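PDB 7AHB: phthiocerol synthesis polyketide synthase type I PpsC, which probably loads an extender unit onto the acyl carrier protein through its acyltransferase domain during phthiocerol assembly in Mycobacterium tuberculosis. Local coordinates for residues Q66-E71 with D95-G100. Sequence-based numbering, arbitrary orientation.
Sequences QLLADE and DVIAGG. With NA (sodium ion), chain Q.
Two short helices of the acyltransferase domain, 65-70 and 93-98, meet through the isobutyl group of Leu68, whose CD2 lies 4.2 Å from CG2 of Ile97 and 4.2 Å from CB of Ala98. The contact is purely apolar: no hydrogen bond links the two segments, and together they bury 110 Å². The CA atoms of Leu68 and Ala98, the nearest across the pair, are 7.4 Å apart, and the same Leu68 methyl makes both close approaches. Its chi1 of -146° lies off the staggered positions; CD2, extended from CA, is the branch that reaches the neighbouring helix, while CD1 folds back. Ile97 is buried and presents its branch methyl CG2, whereas Ala98 is exposed. In the fold, helices 65-70, 72-89 and 93-98 follow one another after strand 49-53 of the parallel sheet, and the long middle one joins the apolar cluster: Phe74 and Ile78 touch Leu68, Ile78 also touches Ile97, and Met116 of helix 106-126 packs on Ile97. Next to the contact, helix 93-98 closes in a Schellman motif, with Gly100 as C-prime residue at positive phi (51°), Lys101 N bonded to Val96 O, and a weak bond of 3.4 Å from Gly100 N to Ile97 O. At the C-terminal end of helix 65-70, away from this packing, Leu67 O accepts from Asp70 N and from Glu71 N, the latter at 2.9 Å, before Glu71 becomes the N-cap of helix 72-89. The bent Glu71 side chain brings OE1 to 2.9 Å from the sodium ion, whose site also includes Ala73, and this oxygen is hydrogen-bonded to Tyr127 OH.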
ATOM      1  N   GLN A  66      17.090  12.664   5.936  1.00 43.82           N
ATOM      2  CA  GLN A  66      17.702  13.616   5.011  1.00 45.82           C
ATOM      3  C   GLN A  66      16.644  14.316   4.165  1.00 44.31           C
ATOM      4  O   GLN A  66      16.833  15.467   3.759  1.00 43.20           O
ATOM      5  CB  GLN A  66      18.727  12.935   4.103  1.00 44.90           C
ATOM      6  CG  GLN A  66      20.099  12.694   4.738  1.00 46.79           C
ATOM      7  CD  GLN A  66      20.578  13.827   5.661  1.00 49.43           C
ATOM      8  OE1 GLN A  66      20.852  14.954   5.215  1.00 52.13           O
ATOM      9  NE2 GLN A  66      20.665  13.526   6.966  1.00 49.74           N
ATOM     10  N   LEU A  67      15.525  13.643   3.891  1.00 34.69           N
ATOM     11  CA  LEU A  67      14.443  14.300   3.168  1.00 33.24           C
ATOM     12  C   LEU A  67      13.932  15.498   3.954  1.00 34.77           C
ATOM     13  O   LEU A  67      13.726  16.580   3.398  1.00 32.11           O
ATOM     14  CB  LEU A  67      13.302  13.315   2.904  1.00 33.21           C
ATOM     15  CG  LEU A  67      13.545  12.201   1.884  1.00 34.52           C
ATOM     16  CD1 LEU A  67      12.299  11.331   1.758  1.00 30.00           C
ATOM     17  CD2 LEU A  67      13.943  12.769   0.535  1.00 33.75           C
ATOM     18  N   LEU A  68      13.723  15.319   5.264  1.00 34.88           N
ATOM     19  CA  LEU A  68      13.171  16.401   6.078  1.00 35.74           C
ATOM     20  C   LEU A  68      14.034  17.655   6.012  1.00 36.63           C
ATOM     21  O   LEU A  68      13.504  18.778   6.021  1.00 38.59           O
ATOM     22  CB  LEU A  68      13.015  15.921   7.515  1.00 35.27           C
ATOM     23  CG  LEU A  68      11.852  16.454   8.331  1.00 34.60           C
ATOM     24  CD1 LEU A  68      10.524  16.132   7.681  1.00 32.04           C
ATOM     25  CD2 LEU A  68      11.924  15.887   9.775  1.00 33.04           C
ATOM     26  N   ALA A  69      15.348  17.494   5.878  1.00 39.01           N
ATOM     27  CA  ALA A  69      16.246  18.636   5.871  1.00 39.01           C
ATOM     28  C   ALA A  69      16.520  19.191   4.484  1.00 41.17           C
ATOM     29  O   ALA A  69      16.891  20.362   4.375  1.00 41.80           O
ATOM     30  CB  ALA A  69      17.581  18.262   6.521  1.00 41.94           C
ATOM     31  N   ASP A  70      16.341  18.398   3.422  1.00 36.82           N
ATOM     32  CA  ASP A  70      16.786  18.794   2.089  1.00 37.49           C
ATOM     33  C   ASP A  70      15.666  18.948   1.067  1.00 36.60           C
ATOM     34  O   ASP A  70      15.928  19.406  -0.049  1.00 38.01           O
ATOM     35  CB  ASP A  70      17.800  17.771   1.542  1.00 38.80           C
ATOM     36  CG  ASP A  70      19.063  17.687   2.383  1.00 41.84           C
ATOM     37  OD1 ASP A  70      19.230  18.540   3.276  1.00 41.53           O
ATOM     38  OD2 ASP A  70      19.888  16.767   2.158  1.00 43.69           O
ATOM     39  N   GLU A  71      14.436  18.586   1.406  1.00 33.01           N
ATOM     40  CA  GLU A  71      13.327  18.546   0.458  1.00 32.24           C
ATOM     41  C   GLU A  71      12.159  19.284   1.094  1.00 31.30           C
ATOM     42  O   GLU A  71      11.342  18.683   1.809  1.00 28.57           O
ATOM     43  CB  GLU A  71      12.972  17.109   0.094  1.00 31.37           C
ATOM     44  CG  GLU A  71      14.041  16.431  -0.755  1.00 33.17           C
ATOM     45  CD  GLU A  71      14.218  17.105  -2.126  1.00 34.75           C
ATOM     46  OE1 GLU A  71      13.313  17.851  -2.551  1.00 32.51           O
ATOM     47  OE2 GLU A  71      15.265  16.887  -2.773  1.00 36.22           O
ATOM     48  N   ASP A  95       8.937  13.606  14.898  1.00 23.12           N
ATOM     49  CA  ASP A  95      10.001  13.166  15.795  1.00 26.13           C
ATOM     50  C   ASP A  95      10.529  11.782  15.413  1.00 25.70           C
ATOM     51  O   ASP A  95      11.737  11.527  15.505  1.00 25.56           O
ATOM     52  CB  ASP A  95       9.492  13.161  17.231  1.00 27.84           C
ATOM     53  CG  ASP A  95       9.403  14.568  17.830  1.00 30.89           C
ATOM     54  OD1 ASP A  95       9.851  15.529  17.157  1.00 28.39           O
ATOM     55  OD2 ASP A  95       8.898  14.700  18.968  1.00 28.42           O
ATOM     56  N   VAL A  96       9.652  10.885  14.956  1.00 23.51           N
ATOM     57  CA  VAL A  96      10.120   9.583  14.469  1.00 23.77           C
ATOM     58  C   VAL A  96      11.140   9.782  13.353  1.00 24.40           C
ATOM     59  O   VAL A  96      12.223   9.179  13.348  1.00 25.16           O
ATOM     60  CB  VAL A  96       8.942   8.718  13.974  1.00 22.88           C
ATOM     61  CG1 VAL A  96       9.479   7.561  13.109  1.00 23.07           C
ATOM     62  CG2 VAL A  96       8.099   8.192  15.116  1.00 24.49           C
ATOM     63  N   ILE A  97      10.796  10.623  12.375  1.00 27.98           N
ATOM     64  CA  ILE A  97      11.650  10.780  11.201  1.00 30.35           C
ATOM     65  C   ILE A  97      12.949  11.469  11.587  1.00 31.65           C
ATOM     66  O   ILE A  97      14.043  11.025  11.208  1.00 31.58           O
ATOM     67  CB  ILE A  97      10.903  11.553  10.100  1.00 27.42           C
ATOM     68  CG1 ILE A  97       9.643  10.792   9.688  1.00 29.13           C
ATOM     69  CG2 ILE A  97      11.784  11.770   8.882  1.00 30.70           C
ATOM     70  CD1 ILE A  97       8.775  11.527   8.677  1.00 29.02           C
ATOM     71  N   ALA A  98      12.848  12.554  12.364  1.00 32.71           N
ATOM     72  CA  ALA A  98      14.035  13.315  12.721  1.00 33.56           C
ATOM     73  C   ALA A  98      14.951  12.516  13.635  1.00 35.98           C
ATOM     74  O   ALA A  98      16.175  12.513  13.446  1.00 36.41           O
ATOM     75  CB  ALA A  98      13.636  14.632  13.384  1.00 35.78           C
ATOM     76  N   GLY A  99      14.382  11.845  14.630  1.00 43.46           N
ATOM     77  CA  GLY A  99      15.134  11.043  15.569  1.00 42.20           C
ATOM     78  C   GLY A  99      15.358   9.605  15.151  1.00 42.19           C
ATOM     79  O   GLY A  99      15.850   8.805  15.952  1.00 45.46           O
ATOM     80  N   GLY A 100      15.028   9.250  13.917  1.00 42.03           N
ATOM     81  CA  GLY A 100      15.255   7.880  13.457  1.00 46.09           C
ATOM     82  C   GLY A 100      14.699   6.824  14.388  1.00 45.37           C
ATOM     83  O   GLY A 100      15.335   5.779  14.608  1.00 47.01           O
TER
HETATM   84 NA    NA Q1015      10.832  19.352  -2.122  1.00 47.16          NA